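Local coordinates for putative uncharacterized protein TTHB187 (Thermus thermophilus HB8, PDB 3SKD) that cuts single-stranded DNA as the metal-dependent HD nuclease domain at the N terminus of the CRISPR-associated endonuclease/helicase Cas3, at residues Leu73-Lys78 and Val108-Phe113; His24-His29 and Arg171-Glu176; Ala35-Val40 and Ser207-Val212; Ala63-Ala68 and Leu181-Pro186; Asn133-Ala138 and Glu197-Val202. All coordinates share one frame; numbering follows the deposited sequence.

Contact 1: Leu73-Lys78 and Val108-Phe113; sequences LHDLGK and VAHGVF. With NI (nickel (II) ion), chain B.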
# COMPACT_ATOMS: atom_id res chain seq x y z
N LEU A 73 -1.35 0.31 -1.95
CA LEU A 73 -1.96 -0.84 -2.61
C LEU A 73 -1.68 -2.15 -1.90
O LEU A 73 -1.98 -3.20 -2.46
CB LEU A 73 -1.41 -1.01 -4.00
CG LEU A 73 -1.49 0.21 -4.90
CD1 LEU A 73 -0.72 -0.13 -6.16
CD2 LEU A 73 -2.92 0.52 -5.15
N HIS A 74 -1.05 -2.12 -0.74
CA HIS A 74 -0.68 -3.37 -0.05
C HIS A 74 -1.89 -4.27 0.21
O HIS A 74 -1.73 -5.48 0.39
CB HIS A 74 -0.03 -3.09 1.29
CG HIS A 74 -1.01 -2.65 2.34
ND1 HIS A 74 -1.60 -1.40 2.33
CD2 HIS A 74 -1.53 -3.30 3.41
CE1 HIS A 74 -2.44 -1.30 3.35
NE2 HIS A 74 -2.39 -2.43 4.03
N ASP A 75 -3.08 -3.69 0.36
CA ASP A 75 -4.29 -4.52 0.60
C ASP A 75 -5.19 -4.68 -0.59
O ASP A 75 -6.37 -5.03 -0.43
CB ASP A 75 -5.17 -3.94 1.73
CG ASP A 75 -4.68 -4.36 3.13
OD1 ASP A 75 -3.87 -5.31 3.25
OD2 ASP A 75 -5.05 -3.76 4.13
N LEU A 76 -4.66 -4.46 -1.77
CA LEU A 76 -5.45 -4.70 -2.95
C LEU A 76 -5.99 -6.19 -3.01
O LEU A 76 -7.09 -6.44 -3.51
CB LEU A 76 -4.61 -4.36 -4.17
CG LEU A 76 -5.41 -4.50 -5.44
CD1 LEU A 76 -6.47 -3.43 -5.36
CD2 LEU A 76 -4.50 -4.31 -6.61
N GLY A 77 -5.23 -7.15 -2.48
CA GLY A 77 -5.71 -8.54 -2.36
C GLY A 77 -7.08 -8.72 -1.68
O GLY A 77 -7.77 -9.71 -1.90
N LYS A 78 -7.50 -7.76 -0.85
CA LYS A 78 -8.84 -7.81 -0.19
C LYS A 78 -10.01 -7.53 -1.13
O LYS A 78 -11.18 -7.77 -0.78
CB LYS A 78 -8.91 -6.82 0.97
CG LYS A 78 -8.09 -7.22 2.18
CD LYS A 78 -8.43 -6.35 3.40
CE LYS A 78 -7.48 -6.62 4.58
NZ LYS A 78 -7.31 -5.40 5.44
N VAL A 108 -6.19 -18.63 2.16
CA VAL A 108 -4.90 -18.11 1.74
C VAL A 108 -4.91 -16.66 2.11
O VAL A 108 -5.94 -16.00 1.92
CB VAL A 108 -4.78 -18.27 0.23
CG1 VAL A 108 -5.94 -17.64 -0.42
CG2 VAL A 108 -3.51 -17.66 -0.25
N ALA A 109 -3.79 -16.14 2.63
CA ALA A 109 -3.77 -14.79 3.19
C ALA A 109 -4.00 -13.78 2.10
O ALA A 109 -3.59 -14.00 0.97
CB ALA A 109 -2.43 -14.50 3.88
N HIS A 110 -4.63 -12.65 2.45
CA HIS A 110 -4.90 -11.64 1.45
C HIS A 110 -3.63 -11.16 0.72
O HIS A 110 -3.72 -10.77 -0.43
CB HIS A 110 -5.68 -10.47 2.03
CG HIS A 110 -4.89 -9.60 2.96
ND1 HIS A 110 -4.83 -9.82 4.32
CD2 HIS A 110 -4.14 -8.50 2.71
CE1 HIS A 110 -4.04 -8.90 4.87
NE2 HIS A 110 -3.63 -8.08 3.92
N GLY A 111 -2.46 -11.24 1.36
CA GLY A 111 -1.24 -10.75 0.73
C GLY A 111 -0.82 -11.54 -0.48
O GLY A 111 -0.13 -11.02 -1.37
N VAL A 112 -1.21 -12.82 -0.51
CA VAL A 112 -0.92 -13.67 -1.65
C VAL A 112 -1.67 -13.13 -2.87
O VAL A 112 -1.13 -13.00 -3.96
CB VAL A 112 -1.36 -15.09 -1.40
CG1 VAL A 112 -1.21 -15.93 -2.66
CG2 VAL A 112 -0.59 -15.69 -0.25
N PHE A 113 -2.94 -12.78 -2.66
CA PHE A 113 -3.72 -12.13 -3.72
C PHE A 113 -3.13 -10.80 -4.09
O PHE A 113 -3.06 -10.45 -5.27
CB PHE A 113 -5.17 -11.92 -3.27
CG PHE A 113 -5.95 -13.23 -3.16
CD1 PHE A 113 -6.64 -13.71 -4.25
CD2 PHE A 113 -5.94 -13.97 -1.98
CE1 PHE A 113 -7.36 -14.92 -4.15
CE2 PHE A 113 -6.68 -15.16 -1.89
CZ PHE A 113 -7.37 -15.62 -2.97
NI NI B . -3.91 -3.03 5.60
O HOH W 1 -4.96 -3.41 7.24
O HOH W 2 -2.99 -5.20 5.77

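Contact 2: His24-His29 and Arg171-Glu176; sequences HPLLAH and RWLLEE. With NI (nickel (II) ion), chain B.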
# COMPACT_ATOMS: atom_id res chain seq x y z
N HIS A 24 -15.82 1.02 6.87
CA HIS A 24 -14.49 1.51 6.46
C HIS A 24 -14.19 0.93 5.07
O HIS A 24 -13.82 -0.23 4.97
CB HIS A 24 -13.45 1.08 7.50
CG HIS A 24 -12.09 1.72 7.32
ND1 HIS A 24 -11.92 3.06 7.18
CD2 HIS A 24 -10.85 1.16 7.37
CE1 HIS A 24 -10.60 3.33 7.10
NE2 HIS A 24 -9.95 2.20 7.20
N PRO A 25 -14.41 1.71 4.01
CA PRO A 25 -14.13 1.12 2.69
C PRO A 25 -12.64 0.74 2.50
O PRO A 25 -11.80 1.43 3.05
CB PRO A 25 -14.53 2.24 1.71
CG PRO A 25 -15.59 3.08 2.48
CD PRO A 25 -15.16 2.99 3.93
N LEU A 26 -12.36 -0.30 1.74
CA LEU A 26 -11.00 -0.65 1.35
C LEU A 26 -10.27 0.57 0.78
O LEU A 26 -9.13 0.84 1.12
CB LEU A 26 -11.04 -1.79 0.35
CG LEU A 26 -9.69 -2.33 -0.15
CD1 LEU A 26 -8.78 -2.67 0.99
CD2 LEU A 26 -9.87 -3.52 -1.06
N LEU A 27 -10.95 1.37 -0.04
CA LEU A 27 -10.28 2.53 -0.64
C LEU A 27 -9.85 3.52 0.42
O LEU A 27 -8.79 4.11 0.30
CB LEU A 27 -11.18 3.22 -1.62
CG LEU A 27 -10.60 4.46 -2.30
CD1 LEU A 27 -9.38 4.17 -3.17
CD2 LEU A 27 -11.70 5.13 -3.13
N ALA A 28 -10.67 3.71 1.46
CA ALA A 28 -10.33 4.59 2.56
C ALA A 28 -9.07 4.07 3.26
O ALA A 28 -8.16 4.82 3.58
CB ALA A 28 -11.47 4.64 3.56
N HIS A 29 -9.01 2.77 3.53
CA HIS A 29 -7.83 2.26 4.16
C HIS A 29 -6.59 2.38 3.24
O HIS A 29 -5.48 2.66 3.69
CB HIS A 29 -8.04 0.81 4.52
CG HIS A 29 -6.82 0.17 5.09
ND1 HIS A 29 -6.14 0.72 6.16
CD2 HIS A 29 -6.13 -0.93 4.72
CE1 HIS A 29 -5.10 -0.04 6.44
NE2 HIS A 29 -5.07 -1.04 5.57
N ARG A 171 -8.62 -2.94 -10.98
CA ARG A 171 -7.90 -1.98 -11.80
C ARG A 171 -8.34 -0.57 -11.51
O ARG A 171 -7.51 0.38 -11.42
CB ARG A 171 -7.99 -2.34 -13.27
CG ARG A 171 -7.34 -3.71 -13.49
CD ARG A 171 -7.59 -4.27 -14.88
NE ARG A 171 -6.66 -5.34 -15.22
CZ ARG A 171 -6.51 -6.50 -14.55
NH1 ARG A 171 -7.25 -6.74 -13.48
NH2 ARG A 171 -5.62 -7.43 -14.95
N TRP A 172 -9.65 -0.42 -11.26
CA TRP A 172 -10.23 0.87 -10.89
C TRP A 172 -9.58 1.42 -9.60
O TRP A 172 -9.20 2.60 -9.51
CB TRP A 172 -11.75 0.71 -10.69
CG TRP A 172 -12.48 2.03 -10.50
CD1 TRP A 172 -13.13 2.74 -11.47
CD2 TRP A 172 -12.66 2.77 -9.27
NE1 TRP A 172 -13.68 3.87 -10.94
CE2 TRP A 172 -13.41 3.92 -9.60
CE3 TRP A 172 -12.25 2.58 -7.94
CZ2 TRP A 172 -13.76 4.90 -8.64
CZ3 TRP A 172 -12.61 3.54 -6.98
CH2 TRP A 172 -13.34 4.69 -7.34
N LEU A 173 -9.46 0.56 -8.61
CA LEU A 173 -8.90 0.98 -7.34
C LEU A 173 -7.42 1.37 -7.49
O LEU A 173 -6.97 2.34 -6.90
CB LEU A 173 -8.96 -0.15 -6.33
CG LEU A 173 -10.31 -0.39 -5.66
CD1 LEU A 173 -10.35 -1.71 -5.02
CD2 LEU A 173 -10.68 0.75 -4.64
N LEU A 174 -6.66 0.58 -8.22
CA LEU A 174 -5.25 0.92 -8.39
C LEU A 174 -5.13 2.30 -9.06
O LEU A 174 -4.40 3.17 -8.58
CB LEU A 174 -4.50 -0.13 -9.19
CG LEU A 174 -3.06 0.36 -9.43
CD1 LEU A 174 -2.15 -0.82 -9.48
CD2 LEU A 174 -2.97 1.20 -10.71
N GLU A 175 -5.90 2.52 -10.12
CA GLU A 175 -5.89 3.80 -10.81
C GLU A 175 -6.37 4.94 -9.87
O GLU A 175 -5.87 6.05 -9.94
CB GLU A 175 -6.81 3.71 -12.05
CG GLU A 175 -6.70 4.86 -13.00
CD GLU A 175 -5.31 5.02 -13.60
OE1 GLU A 175 -4.73 3.99 -14.06
OE2 GLU A 175 -4.79 6.18 -13.58
N GLU A 176 -7.33 4.67 -8.99
CA GLU A 176 -7.83 5.71 -8.11
C GLU A 176 -6.73 6.18 -7.14
O GLU A 176 -6.61 7.34 -6.86
CB GLU A 176 -9.06 5.27 -7.30
CG GLU A 176 -9.66 6.37 -6.41
CD GLU A 176 -10.56 7.38 -7.16
OE1 GLU A 176 -10.67 7.31 -8.39
OE2 GLU A 176 -11.16 8.25 -6.52
NI NI B . -3.91 -3.03 5.60
O HOH W 1 -4.96 -3.41 7.24
O HOH W 2 -2.99 -5.20 5.77

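Contact 3: Ala35-Val40 and Ser207-Val212; sequences AVALAV and SFADWV. With NI (nickel (II) ion), chain B.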
# COMPACT_ATOMS: atom_id res chain seq x y z
N ALA A 35 -1.19 7.79 2.88
CA ALA A 35 -0.98 9.08 3.52
C ALA A 35 0.05 8.93 4.61
O ALA A 35 0.93 9.77 4.75
CB ALA A 35 -2.33 9.70 4.07
N VAL A 36 -0.06 7.85 5.36
CA VAL A 36 0.94 7.54 6.37
C VAL A 36 2.31 7.46 5.69
O VAL A 36 3.28 8.07 6.15
CB VAL A 36 0.62 6.24 7.13
CG1 VAL A 36 1.74 5.89 8.02
CG2 VAL A 36 -0.68 6.47 7.99
N ALA A 37 2.38 6.71 4.60
CA ALA A 37 3.61 6.47 3.88
C ALA A 37 4.24 7.81 3.47
O ALA A 37 5.39 8.07 3.72
CB ALA A 37 3.35 5.59 2.64
N LEU A 38 3.44 8.67 2.88
CA LEU A 38 3.96 9.92 2.37
C LEU A 38 4.45 10.79 3.56
O LEU A 38 5.54 11.40 3.50
CB LEU A 38 2.88 10.63 1.54
CG LEU A 38 3.31 11.91 0.81
CD1 LEU A 38 4.57 11.69 -0.04
CD2 LEU A 38 2.18 12.53 -0.08
N ALA A 39 3.66 10.81 4.63
CA ALA A 39 4.00 11.63 5.78
C ALA A 39 5.29 11.15 6.43
O ALA A 39 6.15 11.94 6.80
CB ALA A 39 2.87 11.62 6.81
N VAL A 40 5.46 9.84 6.54
CA VAL A 40 6.69 9.39 7.18
C VAL A 40 7.89 9.56 6.22
O VAL A 40 8.96 9.91 6.68
CB VAL A 40 6.61 7.99 7.83
CG1 VAL A 40 6.45 6.92 6.82
CG2 VAL A 40 7.92 7.73 8.61
N SER A 207 4.83 -2.20 5.57
CA SER A 207 4.60 -2.84 6.84
C SER A 207 4.34 -1.83 7.96
O SER A 207 3.39 -1.97 8.74
CB SER A 207 5.80 -3.76 7.13
OG SER A 207 5.70 -4.30 8.40
N PHE A 208 5.19 -0.82 8.07
CA PHE A 208 4.96 0.24 9.05
C PHE A 208 3.66 1.00 8.76
O PHE A 208 2.84 1.24 9.66
CB PHE A 208 6.13 1.23 9.04
CG PHE A 208 5.94 2.40 10.00
CD1 PHE A 208 6.02 2.23 11.37
CD2 PHE A 208 5.73 3.67 9.51
CE1 PHE A 208 5.88 3.31 12.26
CE2 PHE A 208 5.57 4.78 10.40
CZ PHE A 208 5.66 4.57 11.77
N ALA A 209 3.45 1.42 7.53
CA ALA A 209 2.34 2.34 7.27
C ALA A 209 1.02 1.61 7.44
O ALA A 209 0.03 2.18 7.88
CB ALA A 209 2.42 2.89 5.89
N ASP A 210 1.00 0.36 7.04
CA ASP A 210 -0.20 -0.48 7.19
C ASP A 210 -0.58 -0.63 8.65
O ASP A 210 -1.74 -0.53 9.03
CB ASP A 210 0.01 -1.83 6.57
CG ASP A 210 -1.23 -2.74 6.73
OD1 ASP A 210 -2.35 -2.25 6.99
OD2 ASP A 210 -1.12 -3.95 6.50
N TRP A 211 0.43 -0.78 9.48
CA TRP A 211 0.20 -0.85 10.90
C TRP A 211 -0.36 0.43 11.49
O TRP A 211 -1.31 0.39 12.30
CB TRP A 211 1.54 -1.17 11.51
CG TRP A 211 1.48 -1.24 12.93
CD1 TRP A 211 0.83 -2.19 13.66
CD2 TRP A 211 2.07 -0.34 13.85
NE1 TRP A 211 0.99 -1.93 14.98
CE2 TRP A 211 1.75 -0.81 15.14
CE3 TRP A 211 2.86 0.80 13.71
CZ2 TRP A 211 2.19 -0.18 16.28
CZ3 TRP A 211 3.30 1.44 14.86
CH2 TRP A 211 2.95 0.94 16.14
N VAL A 212 0.23 1.57 11.17
CA VAL A 212 -0.30 2.81 11.67
C VAL A 212 -1.78 2.95 11.20
O VAL A 212 -2.67 3.18 12.02
CB VAL A 212 0.49 3.98 11.18
CG1 VAL A 212 -0.12 5.27 11.68
CG2 VAL A 212 1.95 3.90 11.65
NI NI B . -3.91 -3.03 5.60
O HOH W 1 -4.96 -3.41 7.24
O HOH W 2 -2.99 -5.20 5.77

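Contact 4: Ala63-Ala68 and Leu181-Pro186; sequences ALAWAA and LGAPLP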
# COMPACT_ATOMS: atom_id res chain seq x y z
N ALA A 63 9.27 10.63 -6.54
CA ALA A 63 9.71 9.32 -6.05
C ALA A 63 8.86 8.95 -4.81
O ALA A 63 8.42 7.80 -4.65
CB ALA A 63 11.17 9.36 -5.69
N LEU A 64 8.65 9.96 -3.96
CA LEU A 64 7.95 9.74 -2.71
C LEU A 64 6.44 9.48 -2.96
O LEU A 64 5.84 8.64 -2.30
CB LEU A 64 8.16 10.89 -1.70
CG LEU A 64 9.60 11.30 -1.32
CD1 LEU A 64 9.59 12.41 -0.21
CD2 LEU A 64 10.50 10.14 -0.94
N ALA A 65 5.85 10.20 -3.91
CA ALA A 65 4.45 9.95 -4.28
C ALA A 65 4.30 8.54 -4.84
O ALA A 65 3.35 7.86 -4.53
CB ALA A 65 3.99 10.96 -5.32
N TRP A 66 5.23 8.11 -5.68
CA TRP A 66 5.21 6.76 -6.24
C TRP A 66 5.26 5.68 -5.14
O TRP A 66 4.50 4.72 -5.17
CB TRP A 66 6.40 6.63 -7.20
CG TRP A 66 6.87 5.24 -7.50
CD1 TRP A 66 8.01 4.62 -7.04
CD2 TRP A 66 6.21 4.29 -8.35
NE1 TRP A 66 8.09 3.35 -7.57
CE2 TRP A 66 7.01 3.13 -8.38
CE3 TRP A 66 5.02 4.31 -9.10
CZ2 TRP A 66 6.65 2.00 -9.11
CZ3 TRP A 66 4.68 3.19 -9.83
CH2 TRP A 66 5.49 2.05 -9.82
N ALA A 67 6.17 5.85 -4.17
CA ALA A 67 6.34 4.87 -3.12
C ALA A 67 5.10 4.84 -2.24
O ALA A 67 4.63 3.78 -1.88
CB ALA A 67 7.57 5.22 -2.28
N ALA A 68 4.56 6.00 -1.95
CA ALA A 68 3.34 6.11 -1.13
C ALA A 68 2.15 5.41 -1.77
O ALA A 68 1.39 4.72 -1.10
CB ALA A 68 3.00 7.61 -0.90
N LEU A 181 -2.77 10.27 -5.43
CA LEU A 181 -1.45 10.63 -4.91
C LEU A 181 -0.61 11.45 -5.89
O LEU A 181 0.47 11.91 -5.52
CB LEU A 181 -0.63 9.38 -4.54
CG LEU A 181 -0.81 8.84 -3.13
CD1 LEU A 181 -0.09 9.73 -2.10
CD2 LEU A 181 -2.27 8.75 -2.80
N GLY A 182 -1.08 11.60 -7.13
CA GLY A 182 -0.29 12.28 -8.15
C GLY A 182 0.98 11.52 -8.46
O GLY A 182 1.98 12.13 -8.80
N ALA A 183 0.94 10.19 -8.37
CA ALA A 183 2.13 9.37 -8.52
C ALA A 183 2.54 9.23 -9.97
O ALA A 183 1.74 8.86 -10.79
CB ALA A 183 1.90 8.01 -7.95
N PRO A 184 3.80 9.54 -10.29
CA PRO A 184 4.31 9.26 -11.64
C PRO A 184 4.85 7.82 -11.74
O PRO A 184 5.20 7.22 -10.72
CB PRO A 184 5.48 10.23 -11.75
CG PRO A 184 6.02 10.28 -10.36
CD PRO A 184 4.81 10.17 -9.44
N LEU A 185 4.99 7.31 -12.96
CA LEU A 185 5.64 6.03 -13.21
C LEU A 185 7.14 6.31 -13.33
O LEU A 185 7.52 7.28 -13.95
CB LEU A 185 5.14 5.42 -14.52
CG LEU A 185 5.69 4.01 -14.81
CD1 LEU A 185 4.86 2.99 -14.00
CD2 LEU A 185 5.67 3.67 -16.33
N PRO A 186 8.00 5.47 -12.75
CA PRO A 186 9.45 5.67 -12.95
C PRO A 186 9.86 5.48 -14.41
O PRO A 186 9.26 4.65 -15.09
CB PRO A 186 10.10 4.55 -12.14
CG PRO A 186 9.03 4.18 -11.11
CD PRO A 186 7.71 4.37 -11.81

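Contact 5: Asn133-Ala138 and Glu197-Val202; sequences NDLAAA and EAVLRV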
# COMPACT_ATOMS: atom_id res chain seq x y z
N ASN A 133 7.45 -7.84 -10.68
CA ASN A 133 7.42 -9.06 -9.90
C ASN A 133 8.00 -8.85 -8.49
O ASN A 133 7.46 -9.34 -7.50
CB ASN A 133 8.19 -10.15 -10.64
CG ASN A 133 7.41 -10.65 -11.85
OD1 ASN A 133 6.22 -10.35 -11.96
ND2 ASN A 133 8.07 -11.37 -12.75
N ASP A 134 9.12 -8.13 -8.41
CA ASP A 134 9.75 -7.89 -7.12
C ASP A 134 8.92 -7.02 -6.22
O ASP A 134 8.84 -7.30 -5.04
CB ASP A 134 11.15 -7.29 -7.28
CG ASP A 134 12.14 -8.30 -7.78
OD1 ASP A 134 11.86 -9.51 -7.63
OD2 ASP A 134 13.19 -7.91 -8.29
N LEU A 135 8.33 -5.94 -6.76
CA LEU A 135 7.50 -5.07 -5.91
C LEU A 135 6.28 -5.82 -5.42
O LEU A 135 5.84 -5.68 -4.29
CB LEU A 135 7.06 -3.82 -6.66
CG LEU A 135 8.16 -2.76 -6.75
CD1 LEU A 135 7.81 -1.68 -7.81
CD2 LEU A 135 8.44 -2.11 -5.39
N ALA A 136 5.73 -6.67 -6.27
CA ALA A 136 4.49 -7.34 -5.91
C ALA A 136 4.76 -8.23 -4.68
O ALA A 136 3.98 -8.27 -3.73
CB ALA A 136 4.01 -8.11 -7.06
N ALA A 137 5.88 -8.94 -4.70
CA ALA A 137 6.28 -9.75 -3.55
C ALA A 137 6.58 -8.87 -2.33
O ALA A 137 6.26 -9.26 -1.22
CB ALA A 137 7.52 -10.58 -3.88
N ALA A 138 7.17 -7.69 -2.53
CA ALA A 138 7.42 -6.76 -1.41
C ALA A 138 6.16 -6.37 -0.68
O ALA A 138 6.16 -6.10 0.50
CB ALA A 138 8.08 -5.47 -1.94
N GLU A 197 17.62 -3.37 -2.73
CA GLU A 197 17.37 -2.38 -1.64
C GLU A 197 16.16 -1.44 -1.85
O GLU A 197 15.52 -1.01 -0.88
CB GLU A 197 18.62 -1.53 -1.39
CG GLU A 197 19.82 -2.27 -0.95
CD GLU A 197 19.72 -2.84 0.42
OE1 GLU A 197 19.94 -2.09 1.41
OE2 GLU A 197 19.49 -4.07 0.49
N ALA A 198 15.87 -1.07 -3.09
CA ALA A 198 14.74 -0.19 -3.40
C ALA A 198 13.45 -0.94 -3.05
O ALA A 198 12.57 -0.40 -2.41
CB ALA A 198 14.75 0.18 -4.89
N VAL A 199 13.40 -2.20 -3.44
CA VAL A 199 12.19 -3.03 -3.19
C VAL A 199 11.98 -3.31 -1.70
O VAL A 199 10.85 -3.29 -1.20
CB VAL A 199 12.31 -4.35 -3.97
CG1 VAL A 199 11.17 -5.31 -3.65
CG2 VAL A 199 12.35 -4.06 -5.46
N LEU A 200 13.07 -3.58 -1.00
CA LEU A 200 13.04 -3.80 0.44
C LEU A 200 12.67 -2.50 1.20
O LEU A 200 11.99 -2.54 2.23
CB LEU A 200 14.42 -4.33 0.89
CG LEU A 200 14.71 -5.75 0.35
CD1 LEU A 200 16.18 -6.14 0.55
CD2 LEU A 200 13.79 -6.80 0.99
N ARG A 201 13.12 -1.35 0.73
CA ARG A 201 12.68 -0.09 1.31
C ARG A 201 11.17 0.07 1.21
O ARG A 201 10.56 0.48 2.17
CB ARG A 201 13.42 1.11 0.66
CG ARG A 201 14.72 1.45 1.34
CD ARG A 201 15.34 2.73 0.75
NE ARG A 201 16.11 2.48 -0.46
CZ ARG A 201 17.35 1.98 -0.48
NH1 ARG A 201 17.93 1.59 0.63
NH2 ARG A 201 17.99 1.84 -1.63
N VAL A 202 10.57 -0.27 0.09
CA VAL A 202 9.10 -0.23 -0.03
C VAL A 202 8.41 -1.27 0.88
O VAL A 202 7.44 -0.96 1.59
CB VAL A 202 8.67 -0.42 -1.49
CG1 VAL A 202 7.14 -0.67 -1.59
CG2 VAL A 202 9.09 0.82 -2.34

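Contact 1: Leu73-Lys78 and Val108-Phe113
Asp75 reaches across to His110 with one carboxylate oxygen while the other holds the nickel ion. Starting at the root of this side chain, CB lies over one face of the His74 ring, offset toward its rim. With CG set beside the backbone N (chi1 -83°), the carboxylate is carried toward the metal, and its plane stands 75° from that of the His110 ring. OD1 receives a weak hydrogen bond from His110 NE2 at 2.9 Å, with an N-H...OD1 angle of 115°, far from straight. OD2 binds nickel at 2.0 Å and also takes a salt bridge from Lys78 NZ, 3.1 Å away, which approaches from above the carboxylate plane. A short acid is well suited here, since its two oxygens serve three partners at once. Lys78 is long enough to run alongside His110 on the way: its CE sits 4.0 Å from the ring centroid, directly over the face, a CH-pi contact, and NZ goes on to Ser19. Nearer the backbone, Gly77 brings its CA within 3.6 Å of His110 O, a closeness that suits a residue without a side chain. His74 and Asp75 are the adjacent pair of the HD motif, and His74 NE2 also binds nickel. The turn after helix 60-72 thus lies against the start of helix 110-124, beside helix 26-43, with Leu73 reaching helix 165-181.

Contact 2: His24-His29 and Arg171-Glu176
The one acidic residue in this otherwise apolar contact between two helices, Glu176, meets Leu27 through its hydrocarbon part. Its CG lies 3.9 Å from Leu27 CD1 and almost as near CD2, the two side chains crossing at about a right angle. The first torsion (chi1 -177°) sets CG against the leucine, and the bend at chi2 (80°) turns the carboxylate aside to Arg179 and Arg180, which form salt bridges with it. A glutamate is apt at this border because it can offer an aliphatic stem to the core and a charge to the arginines. Leu27 is the centre of the contact. Its CB touches Leu173 CD2 at 3.9 Å, and its CD1 packs on the same methyl, while CD2 comes up to the edge of the Trp172 indole, 4.3 Å from CZ3 and near the ring plane. One branched residue thus touches Trp172, Leu173 and, a turn further on, Glu176. Leu26 adds a looser touch, its CD2 4.4 Å from Leu173 CD1. The first turn of helix 26-43, with Pro25 at the N-cap, carries the leading histidine of the HD-domain metal site: His29 NE2 binds nickel at 2.3 Å. His29 takes no part in the packing with 171-176; its side chain diverges from that of Leu27. Leu26 leans toward Asp75 as well, while residues of helix 10-16 pack on both halves of the contact, Leu15 on Leu27 and Ala14 on Trp172 and Leu173.

Contact 3: Ala35-Val40 and Ser207-Val212
Val36 drives its CG1 methyl against the backbone of Ala209, 3.7 Å from CA and equally close to CB, where the small side chain of alanine lets the two helices come together. Their axes pass at 8.7 Å and their directions differ by 121°, so the contact is compact and centred on this pair. CG1 lies anti to the backbone N of Val36 (chi1 173°), pointing at Ala209, and it also touches Val212, with CB at 3.9 Å. The second branch, CG2, meets Val212 CG1 at the same separation. The two valines thus face each other at a slant, methyl against methyl, and their beta-branched, fairly rigid shapes suit a close interface between helices. Ala37, lying next to Val36, sets its CB 4.3 Å from Ala209 CB.

This face backs onto the metal centre of the HD domain: from the far side of the same helical turn Asp210, the final aspartate of the motif, binds nickel through OD1 at 2.2 Å. Ala209 and Asp210 are consecutive, so one residue is turned to the core and the next to the ion.

One turn further along helix 26-43, Val40 sends CG2 toward Phe208, 4.2 Å from CE2, the ring standing obliquely to the methyl. Within its own helix Phe208 is covered on one face by Val212 CG2, which sits 3.8 Å above the plane and toward the rim. Phe262 meets Phe208 as well, while Phe219 packs on Val36 and Val212, and Val71 of helix 60-72 touches Ala37 and Ala209.

Contact 4: Ala63-Ala68 and Leu181-Pro186
Trp66 lays one face of its indole over Pro186, the two side chains crossing at about a right angle. Its CG points away from the backbone N (chi1 158°), which carries the indole out alongside the 184-186 chain. Pro186 CD stands 3.5 Å from the centroid of the six-membered ring, 2° off its normal, a CH-pi contact over the middle of the face; CG is placed nearer the join of the two rings, 3.6 Å from CE2. Proline suits this spot because its CD, next to the electron-withdrawing amide N, carries slightly polarised hydrogens that an aromatic face accepts, and the rigid ring holds them in place. Pro184 O comes obliquely to the indole, 3.3 Å from Trp66 CE3; it is buried here without a hydrogen-bonding partner. Trp56 meets Trp66 edge to face.

Ala65, one residue back, has its CB 3.7 Å from Leu181 O, and its own carbonyl oxygen lies as close to Ala183 CB. Such short side chains allow the peptide chain itself to lie against helix 60-72. The passing chain is the exit from helix 165-181, which ends in a Schellman motif: Gly182 takes positive phi (64°), easy without a CB, and the chain then leaves extended.

Leu181 points toward the alanine side of helix 60-72, with CD1 3.9 Å from Ala68 CB. It also packs on Ala34, and Ala68 on Leu38, both of helix 26-43.

Contact 5: Asn133-Ala138 and Glu197-Val202
Asp134 and Val199 touch without the help of any flat face: the carboxylate stands off, and its CB meets Val199 CG2 at 3.9 Å. The guanidinium of Arg201 is likewise apart from the contact, with Glu197 O 3.5 Å above one face, over its centre, and a salt bridge to Asp55. What joins the helices is aliphatic. Val199 CG1, swung to the side opposite its backbone N (chi1 174°), rests against Asp134, Leu135 and Ala138, 3.4 Å from Asp134 O and 3.5 Å from Ala138 CB. A compact branched valine suits this close approach, and the small alanine one turn along from Asp134 permits it. Leu135 reaches over with CD2 to two residues three positions apart on the other helix, Val199 CG2 at 4.4 Å and Val202 CB at 4.3 Å.

The segments run in nearly the same direction, 29° apart, with axes 9.0 Å from each other. In the all-helical HD core the contact joins the last turns of helix 129-138 to the early part of helix 196-213. Trp66 and Leu70 of helix 60-72 pack on Leu135, Val71 packs on Val202, and helix 110-124 covers the flank at Ala136 and Ala137.

In the fold
From the N terminus, helix 26-43 opens contact 2 at its start and contact 3 further along, and helix 60-72 opens contact 4. Contact 1 begins at 73-78 and closes first, at 108-113, nested within contacts 2, 3 and 4. Contact 5 opens at 133-138, in series after contact 1. Contact 2 closes on helix 165-181, contact 4 just beyond it, and helix 196-213 closes contacts 5 and 3 in turn. Contact 2 crosses contacts 3, 4 and 5, and contact 4 crosses contact 5; contact 3 encloses contacts 4 and 5. Contacts 1, 2 and 3 bring His74 and Asp75, His29, and Asp210 to one nickel ion.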